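Local coordinates for cell wall binding protein cwp8 (Peptoclostridium difficile, PDB 5J6Q) that probably anchors itself to the clostridial cell wall through three tandem CWB2 modules, as a protein associated with the bacterial S-layer, at residues A[513-519]-A[569-575]; A[498-502]-A[547-551]; A[295-299]-A[348-354]; A[283-287]-A[591-595]. All blocks are in the same frame, centred on the assembly; numbering follows the deposited sequence.

Contact 1: residues A[513-519]-A[569-575]; sequences ATKAYVA and ATKLVQI. With SO4 (sulfate ion), chain H.
Two central neighbours of a four-stranded parallel sheet in the third CWB2 range, 516-519 and 572-575, run side by side with axes 4.7 Å apart and N-to-C directions 23° from parallel. Ala516 pairs with Leu572, Tyr517 with Val573 and Val518 with Gln574. Before the strand, Thr514 O accepts Thr570 N at 2.8 Å, joining the two entering loops. Lys515 carries its aliphatic chain past Lys571 (CE to CD 3.5 Å), and its NZ reaches sulfate O3 at 2.7 Å; Lys571 NZ lies 3.0 Å from the same O3. The ion, probably from the crystallisation liquor, offsets these like charges, and Lys571 also forms salt bridges with Glu287 and Glu283. Ala516 then opens the ladder: its N donates to Lys571 O (3.1 Å) and its O accepts Val573 N (2.9 Å). Tyr517, chi1 m, lays a ring face over Val573 CG2, with CD2 3.7 Å from Val573 CB; its hydroxyl bonds Ser543. Val518, chi1 p, points to the other face, where CG1 meets Leu572 CD1 at 3.9 Å, while Val518 N reaches Val573 O (3.0 Å) and Val518 O receives Ile575 N (2.9 Å). Small Ala519 sets CB 4.3 Å from Ile575 CB. In this alpha/beta arrangement helix 581-590 packs on the Val518 and Leu572 face, helix 531-542 on the Tyr517 face, and strands 547-549 and 286-289 flank the pair.

Contact 2: residues A[498-502]-A[547-551]; sequences RKDTN and IVLTT. With SO4 (sulfate ion), chain C.
Helix 498-502, the first turn of helix 498-509, passes strand 547-549 with axes 8.4 Å apart and directions 159° apart, so the two run nearly antiparallel. Asn502, chi1 t, points its CA-to-CB bond toward the strand and places its amide against the strand backbone: ND2 donates to Ile547 O at 3.0 Å, almost linearly, and OD1 accepts Leu549 N at 2.9 Å. An amide carries donor and acceptor side by side, so asparagine can satisfy both groups on the outer edge of this strand, the one turned away from strand 516-519. One turn earlier, Lys499 starts sideways with chi1 m, but chi3 and chi4 both near p curl its end back, and NZ reaches Thr550 OG1 at 2.6 Å and, weakly, Leu549 O at 3.4 Å. Thr550, chi1 t, offers that hydroxyl. Arg498, with chi1 and chi3 both p, turns instead to a sulfate probably taken from the crystallisation liquor: its N and NE hold O3 at 2.7 and 2.9 Å, and NH2 holds O4 at 2.9 Å. Tyr523 also binds this ion. An anion gripped by a backbone NH at a helix N-terminus is a familiar arrangement; here it accompanies a helix docked on the edge of the parallel alpha/beta sheet of the third CWB2 module.

Contact 3: residues A[295-299]-A[348-354]; sequences FTTAV and PSEIEAE
Phe295 presents one ring face to Pro348, whose CG sits 4.1 Å from the ring centroid and 16° off the ring normal, a CH-pi contact of the puckered proline ring with the flat phenyl face. Chi1 m puts the ring there, and Phe295 CD2 also lies 4.1 Å from Ile351 CG1. The two helical segments, 295-299 and 349-354, run nearly parallel, crossing at 17° with axes 9.4 Å apart; Pro348 occupies the N-cap position of the second. Ile351, chi1 and chi2 both m, brings CD1 to 3.6 Å from Phe295 O and 3.9 Å from Val299 CG2. Val299, chi1 t, points toward the partner helix, a compact branched side chain suited to this close spacing. At the exposed margin, Thr296 CG2 meets Glu350 CG at 3.9 Å. Buried instead, Val299 CG1 meets Glu354 OE2 at 3.6 Å, and the Glu354 carboxylate is salt-bridged to Arg357. Ile351 touches Leu340 and Phe295 touches Leu341 of strand 339-342, neighbouring parallel helices against a sheet strand being consistent with the alpha/beta fold of a CWB2 module.

Contact 4: residues A[283-287]-A[591-595]; sequences ELKVE and INLFT
The last residues of the chain fold back against a strand more than 300 positions earlier, and do so by apolar side chains. Helix 581-590 ends in a Schellman motif with Asn592 as its C-prime residue: positive phi (56°), which asparagine tolerates better than most residues, lets Leu593 N reach back to Ala588 O and turns the tail. Leu593, chi1 t and chi2 p, then points toward 283-287, setting CD2 3.7 Å from Val286 CG2 and 3.6 Å from Lys285 O. Leu593 CA lies 7.2 Å from Lys285 CA. Val286, chi1 t at the start of strand 286-289, sends its CA-to-CB bond toward the tail. The exposed Phe594, chi1 m, swings its ring end in obliquely, with CZ 4.1 Å from Val286 CG2 and CE2 4.0 Å from Lys285 CB; the lysine's CB touches the ring while its chain end leads away. Val286 also touches Ile584 of helix 581-590. Thus a Schellman turn brings the C-terminal tail onto the outermost strand of the parallel sheet in an alpha/beta fold.

Contacts 1, 2 and 4 all reach one parallel sheet, ordered 286-289, 572-575, 516-519, 547-549. Contact 1 is its middle, with its centre 13 Å from that of contact 2 and 9 Å from that of contact 4. Tyr517 O to Val548 N (2.7 Å) ties it to contact 2, and Gln574 N to Glu287 O (2.7 Å) ties it to contact 4, whose strand comes from far earlier in the sequence and completes the sheet. Contact 3 belongs to the first CWB2 range, yet touches contact 1 where Thr297 CG2 meets Ile575 CG2 at 3.7 Å, so the first and third modules abut. The sulfates of contacts 1 and 2 occupy separate sites.

Contact 1: residues A[513-519]-A[569-575]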
loop_
_atom_site.group_PDB
_atom_site.type_symbol
_atom_site.label_atom_id
_atom_site.label_comp_id
_atom_site.label_asym_id
_atom_site.label_seq_id
_atom_site.Cartn_x
_atom_site.Cartn_y
_atom_site.Cartn_z
ATOM N N ALA A 513 1.733 -26.543 -12.949
ATOM C CA ALA A 513 2.149 -25.870 -11.723
ATOM C C ALA A 513 1.022 -24.862 -11.284
ATOM O O ALA A 513 0.316 -24.255 -12.134
ATOM C CB ALA A 513 3.504 -25.113 -11.933
ATOM N N THR A 514 0.860 -24.728 -9.982
ATOM C CA THR A 514 -0.173 -23.880 -9.424
ATOM C C THR A 514 0.450 -22.537 -8.916
ATOM O O THR A 514 -0.275 -21.674 -8.390
ATOM C CB THR A 514 -0.884 -24.657 -8.337
ATOM O OG1 THR A 514 0.100 -25.154 -7.453
ATOM C CG2 THR A 514 -1.681 -25.880 -8.932
ATOM N N LYS A 515 1.765 -22.321 -9.171
ATOM C CA LYS A 515 2.406 -21.065 -8.791
ATOM C C LYS A 515 3.525 -20.755 -9.766
ATOM O O LYS A 515 4.094 -21.691 -10.433
ATOM C CB LYS A 515 3.046 -21.199 -7.397
ATOM C CG LYS A 515 2.438 -20.313 -6.354
ATOM C CD LYS A 515 3.271 -20.459 -5.072
ATOM C CE LYS A 515 2.505 -20.406 -3.788
ATOM N NZ LYS A 515 3.401 -20.900 -2.726
ATOM N N ALA A 516 3.887 -19.474 -9.828
ATOM C CA ALA A 516 5.037 -19.076 -10.665
ATOM C C ALA A 516 5.843 -18.113 -9.800
ATOM O O ALA A 516 5.255 -17.218 -9.118
ATOM C CB ALA A 516 4.576 -18.362 -11.984
ATOM N N TYR A 517 7.096 -18.330 -9.745
ATOM C CA TYR A 517 7.966 -17.382 -9.089
ATOM C C TYR A 517 8.741 -16.570 -10.218
ATOM O O TYR A 517 8.937 -17.106 -11.317
ATOM C CB TYR A 517 8.992 -18.177 -8.309
ATOM C CG TYR A 517 8.417 -18.747 -7.019
ATOM C CD1 TYR A 517 7.630 -19.881 -7.025
ATOM C CD2 TYR A 517 8.658 -18.138 -5.795
ATOM C CE1 TYR A 517 7.100 -20.410 -5.860
ATOM C CE2 TYR A 517 8.121 -18.644 -4.611
ATOM C CZ TYR A 517 7.343 -19.788 -4.659
ATOM O OH TYR A 517 6.765 -20.266 -3.532
ATOM N N VAL A 518 9.230 -15.331 -9.958
ATOM C CA VAL A 518 10.006 -14.621 -11.062
ATOM C C VAL A 518 11.215 -13.920 -10.414
ATOM O O VAL A 518 11.065 -13.395 -9.302
ATOM C CB VAL A 518 9.030 -13.643 -11.810
ATOM C CG1 VAL A 518 8.299 -12.693 -10.886
ATOM C CG2 VAL A 518 9.758 -12.831 -12.869
ATOM N N ALA A 519 12.408 -13.915 -11.083
ATOM C CA ALA A 519 13.556 -13.308 -10.472
ATOM C C ALA A 519 14.470 -12.700 -11.542
ATOM O O ALA A 519 14.368 -13.076 -12.689
ATOM C CB ALA A 519 14.314 -14.410 -9.726
ATOM N N ALA A 569 -1.624 -21.498 -12.529
ATOM C CA ALA A 569 -0.958 -20.725 -11.478
ATOM C C ALA A 569 -1.923 -19.754 -10.799
ATOM O O ALA A 569 -2.512 -18.995 -11.484
ATOM C CB ALA A 569 0.225 -19.948 -12.055
ATOM N N THR A 570 -2.103 -19.805 -9.466
ATOM C CA THR A 570 -3.063 -18.914 -8.810
ATOM C C THR A 570 -2.335 -17.953 -7.937
ATOM O O THR A 570 -2.950 -17.332 -7.064
ATOM C CB THR A 570 -4.109 -19.733 -8.006
ATOM O OG1 THR A 570 -3.431 -20.577 -7.060
ATOM C CG2 THR A 570 -4.997 -20.588 -8.954
ATOM N N LYS A 571 -1.012 -17.741 -8.229
ATOM C CA LYS A 571 -0.166 -16.856 -7.433
ATOM C C LYS A 571 1.153 -16.561 -8.183
ATOM O O LYS A 571 1.814 -17.500 -8.724
ATOM C CB LYS A 571 0.157 -17.541 -6.052
ATOM C CG LYS A 571 0.595 -16.542 -4.976
ATOM C CD LYS A 571 1.165 -17.206 -3.745
ATOM C CE LYS A 571 1.173 -16.171 -2.634
ATOM N NZ LYS A 571 1.877 -16.610 -1.393
ATOM N N LEU A 572 1.528 -15.339 -8.251
ATOM C CA LEU A 572 2.838 -14.944 -8.853
ATOM C C LEU A 572 3.669 -14.363 -7.699
ATOM O O LEU A 572 3.229 -13.428 -7.051
ATOM C CB LEU A 572 2.532 -13.964 -9.946
ATOM C CG LEU A 572 3.709 -13.364 -10.692
ATOM C CD1 LEU A 572 4.771 -14.428 -11.135
ATOM C CD2 LEU A 572 3.065 -12.672 -11.859
ATOM N N VAL A 573 4.801 -14.979 -7.346
ATOM C CA VAL A 573 5.631 -14.458 -6.248
ATOM C C VAL A 573 6.886 -13.815 -6.897
ATOM O O VAL A 573 7.654 -14.553 -7.500
ATOM C CB VAL A 573 6.071 -15.588 -5.309
ATOM C CG1 VAL A 573 6.947 -15.086 -4.182
ATOM C CG2 VAL A 573 4.847 -16.353 -4.743
ATOM N N GLN A 574 7.103 -12.513 -6.814
ATOM C CA GLN A 574 8.380 -11.897 -7.315
ATOM C C GLN A 574 9.519 -11.964 -6.250
ATOM O O GLN A 574 9.292 -11.510 -5.149
ATOM C CB GLN A 574 8.169 -10.367 -7.608
ATOM C CG GLN A 574 9.508 -9.623 -7.843
ATOM C CD GLN A 574 9.223 -8.275 -8.446
ATOM O OE1 GLN A 574 8.257 -8.115 -9.185
ATOM N NE2 GLN A 574 9.950 -7.248 -8.004
ATOM N N ILE A 575 10.710 -12.466 -6.547
ATOM C CA ILE A 575 11.817 -12.443 -5.602
ATOM C C ILE A 575 12.718 -11.199 -5.925
ATOM O O ILE A 575 13.174 -11.111 -7.099
ATOM C CB ILE A 575 12.782 -13.682 -5.747
ATOM C CG1 ILE A 575 11.949 -15.051 -5.677
ATOM C CG2 ILE A 575 13.866 -13.700 -4.578
ATOM C CD1 ILE A 575 11.102 -14.995 -4.472
HETATM S S SO4 H . 5.471 -17.827 -1.603
HETATM O O1 SO4 H . 6.539 -17.579 -2.582
HETATM O O2 SO4 H . 5.157 -16.454 -0.864
HETATM O O3 SO4 H . 4.172 -18.369 -2.116
HETATM O O4 SO4 H . 6.220 -18.822 -0.869
#

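Contact 2: residues A[498-502]-A[547-551]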
loop_
_atom_site.group_PDB
_atom_site.type_symbol
_atom_site.label_atom_id
_atom_site.label_comp_id
_atom_site.label_asym_id
_atom_site.label_seq_id
_atom_site.Cartn_x
_atom_site.Cartn_y
_atom_site.Cartn_z
ATOM N N ARG A 498 19.782 -17.234 -22.384
ATOM C CA ARG A 498 19.312 -17.673 -21.094
ATOM C C ARG A 498 17.759 -17.600 -20.900
ATOM O O ARG A 498 17.249 -18.365 -20.085
ATOM C CB ARG A 498 20.009 -16.811 -19.982
ATOM C CG ARG A 498 19.351 -15.443 -19.835
ATOM C CD ARG A 498 20.219 -14.517 -18.991
ATOM N NE ARG A 498 21.624 -14.481 -19.466
ATOM C CZ ARG A 498 22.660 -14.057 -18.729
ATOM N NH1 ARG A 498 22.478 -13.669 -17.478
ATOM N NH2 ARG A 498 23.868 -13.969 -19.262
ATOM N N LYS A 499 17.056 -16.685 -21.622
ATOM C CA LYS A 499 15.641 -16.547 -21.511
ATOM C C LYS A 499 15.025 -17.760 -22.341
ATOM O O LYS A 499 14.034 -18.355 -21.862
ATOM C CB LYS A 499 15.088 -15.205 -21.994
ATOM C CG LYS A 499 15.576 -14.080 -21.094
ATOM C CD LYS A 499 15.342 -12.765 -21.649
ATOM C CE LYS A 499 13.935 -12.372 -21.315
ATOM N NZ LYS A 499 13.775 -12.162 -19.884
ATOM N N ASP A 500 15.602 -18.102 -23.492
ATOM C CA ASP A 500 15.146 -19.280 -24.229
ATOM C C ASP A 500 15.429 -20.539 -23.434
ATOM O O ASP A 500 14.603 -21.411 -23.407
ATOM C CB ASP A 500 15.763 -19.380 -25.598
ATOM C CG ASP A 500 15.474 -18.181 -26.413
ATOM O OD1 ASP A 500 14.310 -17.611 -26.270
ATOM O OD2 ASP A 500 16.411 -17.729 -27.145
ATOM N N THR A 501 16.560 -20.655 -22.771
ATOM C CA THR A 501 16.742 -21.849 -21.900
ATOM C C THR A 501 15.697 -21.920 -20.785
ATOM O O THR A 501 15.167 -23.013 -20.465
ATOM C CB THR A 501 18.106 -21.782 -21.273
ATOM O OG1 THR A 501 19.078 -21.732 -22.351
ATOM C CG2 THR A 501 18.382 -22.917 -20.293
ATOM N N ASN A 502 15.455 -20.773 -20.121
ATOM C CA ASN A 502 14.475 -20.734 -19.046
ATOM C C ASN A 502 13.167 -21.184 -19.635
ATOM O O ASN A 502 12.530 -22.062 -18.997
ATOM C CB ASN A 502 14.335 -19.358 -18.460
ATOM C CG ASN A 502 13.471 -19.224 -17.279
ATOM O OD1 ASN A 502 12.472 -18.410 -17.322
ATOM N ND2 ASN A 502 13.776 -19.882 -16.206
ATOM N N ILE A 547 10.851 -20.870 -11.656
ATOM C CA ILE A 547 11.316 -19.530 -11.467
ATOM C C ILE A 547 11.431 -18.975 -12.913
ATOM O O ILE A 547 12.198 -19.490 -13.698
ATOM C CB ILE A 547 12.660 -19.430 -10.730
ATOM C CG1 ILE A 547 12.473 -19.882 -9.278
ATOM C CG2 ILE A 547 13.179 -17.848 -10.779
ATOM C CD1 ILE A 547 13.784 -19.913 -8.411
ATOM N N VAL A 548 10.601 -18.020 -13.271
ATOM C CA VAL A 548 10.745 -17.406 -14.586
ATOM C C VAL A 548 11.957 -16.397 -14.413
ATOM O O VAL A 548 11.924 -15.580 -13.488
ATOM C CB VAL A 548 9.418 -16.646 -14.873
ATOM C CG1 VAL A 548 9.537 -15.697 -16.129
ATOM C CG2 VAL A 548 8.279 -17.693 -15.082
ATOM N N LEU A 549 12.984 -16.442 -15.273
ATOM C CA LEU A 549 14.080 -15.451 -15.067
ATOM C C LEU A 549 13.898 -14.298 -16.058
ATOM O O LEU A 549 13.955 -14.455 -17.313
ATOM C CB LEU A 549 15.423 -16.103 -15.318
ATOM C CG LEU A 549 15.782 -17.170 -14.278
ATOM C CD1 LEU A 549 17.049 -17.878 -14.760
ATOM C CD2 LEU A 549 15.941 -16.581 -12.835
ATOM N N THR A 550 13.621 -13.104 -15.468
ATOM C CA THR A 550 13.560 -11.972 -16.336
ATOM C C THR A 550 13.847 -10.667 -15.554
ATOM O O THR A 550 13.516 -10.589 -14.360
ATOM C CB THR A 550 12.166 -11.831 -16.988
ATOM O OG1 THR A 550 12.298 -10.942 -18.126
ATOM C CG2 THR A 550 11.185 -11.213 -16.069
ATOM N N THR A 551 14.453 -9.655 -16.244
ATOM C CA THR A 551 14.592 -8.338 -15.585
ATOM C C THR A 551 13.683 -7.362 -16.267
ATOM O O THR A 551 12.951 -6.631 -15.632
ATOM C CB THR A 551 16.055 -7.813 -15.632
ATOM O OG1 THR A 551 16.867 -8.799 -15.041
ATOM C CG2 THR A 551 16.211 -6.490 -14.805
HETATM S S SO4 C . 23.073 -15.094 -22.943
HETATM O O1 SO4 C . 22.481 -14.085 -23.750
HETATM O O2 SO4 C . 23.662 -16.014 -23.743
HETATM O O3 SO4 C . 22.049 -15.732 -22.061
HETATM O O4 SO4 C . 24.093 -14.467 -22.114
#

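Contact 3: residues A[295-299]-A[348-354]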
loop_
_atom_site.group_PDB
_atom_site.type_symbol
_atom_site.label_atom_id
_atom_site.label_comp_id
_atom_site.label_asym_id
_atom_site.label_seq_id
_atom_site.Cartn_x
_atom_site.Cartn_y
_atom_site.Cartn_z
ATOM N N PHE A 295 21.398 -9.649 0.602
ATOM C CA PHE A 295 21.327 -10.165 2.021
ATOM C C PHE A 295 19.906 -10.064 2.613
ATOM O O PHE A 295 19.439 -11.044 3.190
ATOM C CB PHE A 295 22.280 -9.352 3.007
ATOM C CG PHE A 295 23.680 -9.352 2.453
ATOM C CD1 PHE A 295 24.211 -8.210 1.867
ATOM C CD2 PHE A 295 24.447 -10.508 2.463
ATOM C CE1 PHE A 295 25.491 -8.226 1.292
ATOM C CE2 PHE A 295 25.717 -10.528 1.886
ATOM C CZ PHE A 295 26.228 -9.380 1.295
ATOM N N THR A 296 19.197 -8.879 2.467
ATOM C CA THR A 296 17.853 -8.792 3.107
ATOM C C THR A 296 16.779 -9.547 2.262
ATOM O O THR A 296 15.818 -10.127 2.838
ATOM C CB THR A 296 17.504 -7.369 3.440
ATOM O OG1 THR A 296 17.839 -6.529 2.296
ATOM C CG2 THR A 296 18.282 -6.901 4.686
ATOM N N THR A 297 16.954 -9.584 0.918
ATOM C CA THR A 297 16.074 -10.472 0.114
ATOM C C THR A 297 16.281 -11.899 0.591
ATOM O O THR A 297 15.276 -12.599 0.824
ATOM C CB THR A 297 16.392 -10.372 -1.366
ATOM O OG1 THR A 297 16.157 -9.004 -1.752
ATOM C CG2 THR A 297 15.565 -11.354 -2.220
ATOM N N ALA A 298 17.531 -12.351 0.790
ATOM C CA ALA A 298 17.800 -13.765 1.251
ATOM C C ALA A 298 17.093 -14.069 2.617
ATOM O O ALA A 298 16.485 -15.151 2.790
ATOM C CB ALA A 298 19.310 -14.039 1.337
ATOM N N VAL A 299 17.098 -13.083 3.545
ATOM C CA VAL A 299 16.321 -13.238 4.792
ATOM C C VAL A 299 14.818 -13.345 4.512
ATOM O O VAL A 299 14.113 -14.178 5.130
ATOM C CB VAL A 299 16.587 -12.042 5.750
ATOM C CG1 VAL A 299 15.767 -12.213 7.029
ATOM C CG2 VAL A 299 18.113 -11.906 6.084
ATOM N N PRO A 348 27.179 -10.161 7.693
ATOM C CA PRO A 348 26.360 -8.974 7.965
ATOM C C PRO A 348 25.409 -9.328 9.153
ATOM O O PRO A 348 25.090 -10.505 9.238
ATOM C CB PRO A 348 25.639 -8.738 6.617
ATOM C CG PRO A 348 26.560 -9.377 5.608
ATOM C CD PRO A 348 26.983 -10.659 6.327
ATOM N N SER A 349 24.959 -8.368 9.985
ATOM C CA SER A 349 24.148 -8.659 11.143
ATOM C C SER A 349 22.788 -9.217 10.789
ATOM O O SER A 349 22.235 -9.985 11.574
ATOM C CB SER A 349 23.970 -7.418 12.023
ATOM O OG SER A 349 23.241 -6.374 11.407
ATOM N N GLU A 350 22.258 -8.849 9.633
ATOM C CA GLU A 350 20.953 -9.310 9.171
ATOM C C GLU A 350 20.928 -10.773 8.985
ATOM O O GLU A 350 19.947 -11.398 9.296
ATOM C CB GLU A 350 20.573 -8.623 7.836
ATOM C CG GLU A 350 20.187 -7.176 8.056
ATOM C CD GLU A 350 21.366 -6.214 7.799
ATOM O OE1 GLU A 350 21.075 -5.033 7.668
ATOM O OE2 GLU A 350 22.562 -6.658 7.727
ATOM N N ILE A 351 21.998 -11.326 8.464
ATOM C CA ILE A 351 22.147 -12.760 8.196
ATOM C C ILE A 351 22.419 -13.522 9.581
ATOM O O ILE A 351 21.869 -14.585 9.834
ATOM C CB ILE A 351 23.322 -12.933 7.212
ATOM C CG1 ILE A 351 22.927 -12.422 5.737
ATOM C CG2 ILE A 351 23.786 -14.387 7.195
ATOM C CD1 ILE A 351 21.690 -13.059 5.069
ATOM N N GLU A 352 23.258 -12.953 10.442
ATOM C CA GLU A 352 23.544 -13.566 11.733
ATOM C C GLU A 352 22.248 -13.656 12.481
ATOM O O GLU A 352 21.894 -14.728 13.008
ATOM C CB GLU A 352 24.588 -12.688 12.493
ATOM C CG GLU A 352 24.750 -13.061 13.959
ATOM C CD GLU A 352 25.882 -12.286 14.606
ATOM O OE1 GLU A 352 25.756 -11.064 14.709
ATOM O OE2 GLU A 352 26.890 -12.895 14.973
ATOM N N ALA A 353 21.495 -12.539 12.497
ATOM C CA ALA A 353 20.183 -12.467 13.144
ATOM C C ALA A 353 19.227 -13.489 12.567
ATOM O O ALA A 353 18.446 -14.035 13.340
ATOM C CB ALA A 353 19.604 -11.049 13.015
ATOM N N GLU A 354 19.276 -13.816 11.183
ATOM C CA GLU A 354 18.307 -14.808 10.607
ATOM C C GLU A 354 18.811 -16.176 10.982
ATOM O O GLU A 354 18.004 -17.089 11.189
ATOM C CB GLU A 354 18.114 -14.693 9.039
ATOM C CG GLU A 354 17.215 -15.753 8.427
ATOM C CD GLU A 354 15.713 -15.540 8.733
ATOM O OE1 GLU A 354 14.927 -16.265 8.167
ATOM O OE2 GLU A 354 15.332 -14.682 9.565
#

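Contact 4: residues A[283-287]-A[591-595]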
loop_
_atom_site.group_PDB
_atom_site.type_symbol
_atom_site.label_atom_id
_atom_site.label_comp_id
_atom_site.label_asym_id
_atom_site.label_seq_id
_atom_site.Cartn_x
_atom_site.Cartn_y
_atom_site.Cartn_z
ATOM N N GLU A 283 -4.267 -15.255 0.892
ATOM C CA GLU A 283 -3.046 -15.263 0.094
ATOM C C GLU A 283 -3.206 -14.331 -1.061
ATOM O O GLU A 283 -4.210 -14.418 -1.752
ATOM C CB GLU A 283 -2.788 -16.717 -0.410
ATOM C CG GLU A 283 -1.840 -17.511 0.481
ATOM C CD GLU A 283 -1.203 -18.686 -0.268
ATOM O OE1 GLU A 283 0.029 -18.638 -0.516
ATOM O OE2 GLU A 283 -1.941 -19.647 -0.614
ATOM N N LEU A 284 -2.241 -13.411 -1.309
ATOM C CA LEU A 284 -2.436 -12.480 -2.427
ATOM C C LEU A 284 -2.169 -13.144 -3.755
ATOM O O LEU A 284 -1.493 -14.170 -3.797
ATOM C CB LEU A 284 -1.507 -11.224 -2.300
ATOM C CG LEU A 284 -1.303 -10.620 -0.848
ATOM C CD1 LEU A 284 -0.492 -9.348 -0.983
ATOM C CD2 LEU A 284 -2.679 -10.214 -0.173
ATOM N N LYS A 285 -2.660 -12.511 -4.854
ATOM C CA LYS A 285 -2.416 -12.967 -6.173
ATOM C C LYS A 285 -0.902 -12.603 -6.612
ATOM O O LYS A 285 -0.269 -13.350 -7.368
ATOM C CB LYS A 285 -3.407 -12.333 -7.115
ATOM C CG LYS A 285 -4.935 -12.685 -6.839
ATOM C CD LYS A 285 -5.312 -14.155 -7.058
ATOM C CE LYS A 285 -6.799 -14.458 -6.692
ATOM N NZ LYS A 285 -6.960 -15.036 -5.291
ATOM N N VAL A 286 -0.368 -11.473 -6.142
ATOM C CA VAL A 286 1.009 -11.039 -6.483
ATOM C C VAL A 286 1.649 -10.607 -5.212
ATOM O O VAL A 286 1.131 -9.732 -4.489
ATOM C CB VAL A 286 0.958 -9.944 -7.517
ATOM C CG1 VAL A 286 2.404 -9.484 -7.916
ATOM C CG2 VAL A 286 0.214 -10.458 -8.756
ATOM N N GLU A 287 2.685 -11.326 -4.855
ATOM C CA GLU A 287 3.464 -11.069 -3.614
ATOM C C GLU A 287 4.970 -10.813 -4.025
ATOM O O GLU A 287 5.440 -11.463 -4.973
ATOM C CB GLU A 287 3.393 -12.295 -2.641
ATOM C CG GLU A 287 2.266 -12.101 -1.605
ATOM C CD GLU A 287 1.943 -13.350 -0.736
ATOM O OE1 GLU A 287 2.832 -14.174 -0.525
ATOM O OE2 GLU A 287 0.766 -13.482 -0.247
ATOM N N ILE A 591 -1.021 -16.282 -17.688
ATOM C CA ILE A 591 -1.583 -17.348 -16.826
ATOM C C ILE A 591 -2.994 -17.058 -16.371
ATOM O O ILE A 591 -3.512 -17.828 -15.540
ATOM C CB ILE A 591 -0.690 -17.597 -15.579
ATOM C CG1 ILE A 591 -0.821 -16.425 -14.539
ATOM C CG2 ILE A 591 0.763 -17.734 -16.041
ATOM C CD1 ILE A 591 0.223 -16.497 -13.405
ATOM N N ASN A 592 -3.634 -15.962 -16.888
ATOM C CA ASN A 592 -5.013 -15.622 -16.477
ATOM C C ASN A 592 -5.155 -15.456 -14.982
ATOM O O ASN A 592 -6.117 -15.923 -14.372
ATOM C CB ASN A 592 -6.015 -16.756 -16.899
ATOM C CG ASN A 592 -6.316 -16.824 -18.369
ATOM O OD1 ASN A 592 -6.514 -17.930 -18.917
ATOM N ND2 ASN A 592 -6.464 -15.727 -19.079
ATOM N N LEU A 593 -4.217 -14.787 -14.372
ATOM C CA LEU A 593 -4.251 -14.655 -12.932
ATOM C C LEU A 593 -5.408 -13.797 -12.383
ATOM O O LEU A 593 -5.876 -14.105 -11.303
ATOM C CB LEU A 593 -2.848 -14.125 -12.444
ATOM C CG LEU A 593 -2.669 -13.940 -10.977
ATOM C CD1 LEU A 593 -2.640 -15.289 -10.271
ATOM C CD2 LEU A 593 -1.419 -13.128 -10.741
ATOM N N PHE A 594 -5.910 -12.819 -13.077
ATOM C CA PHE A 594 -6.901 -11.991 -12.398
ATOM C C PHE A 594 -8.425 -12.245 -12.566
ATOM O O PHE A 594 -8.896 -12.760 -13.592
ATOM C CB PHE A 594 -6.633 -10.541 -12.768
ATOM C CG PHE A 594 -5.415 -10.087 -12.038
ATOM C CD1 PHE A 594 -4.294 -9.662 -12.728
ATOM C CD2 PHE A 594 -5.382 -10.075 -10.652
ATOM C CE1 PHE A 594 -3.171 -9.232 -12.055
ATOM C CE2 PHE A 594 -4.259 -9.641 -9.984
ATOM C CZ PHE A 594 -3.160 -9.223 -10.683
ATOM N N THR A 595 -9.167 -11.807 -11.498
ATOM C CA THR A 595 -10.629 -11.872 -11.349
ATOM C C THR A 595 -11.210 -13.298 -11.461
ATOM O O THR A 595 -11.083 -13.989 -12.472
ATOM C CB THR A 595 -11.307 -10.912 -12.359
ATOM O OG1 THR A 595 -10.803 -11.157 -13.665
ATOM C CG2 THR A 595 -11.043 -9.451 -12.024
#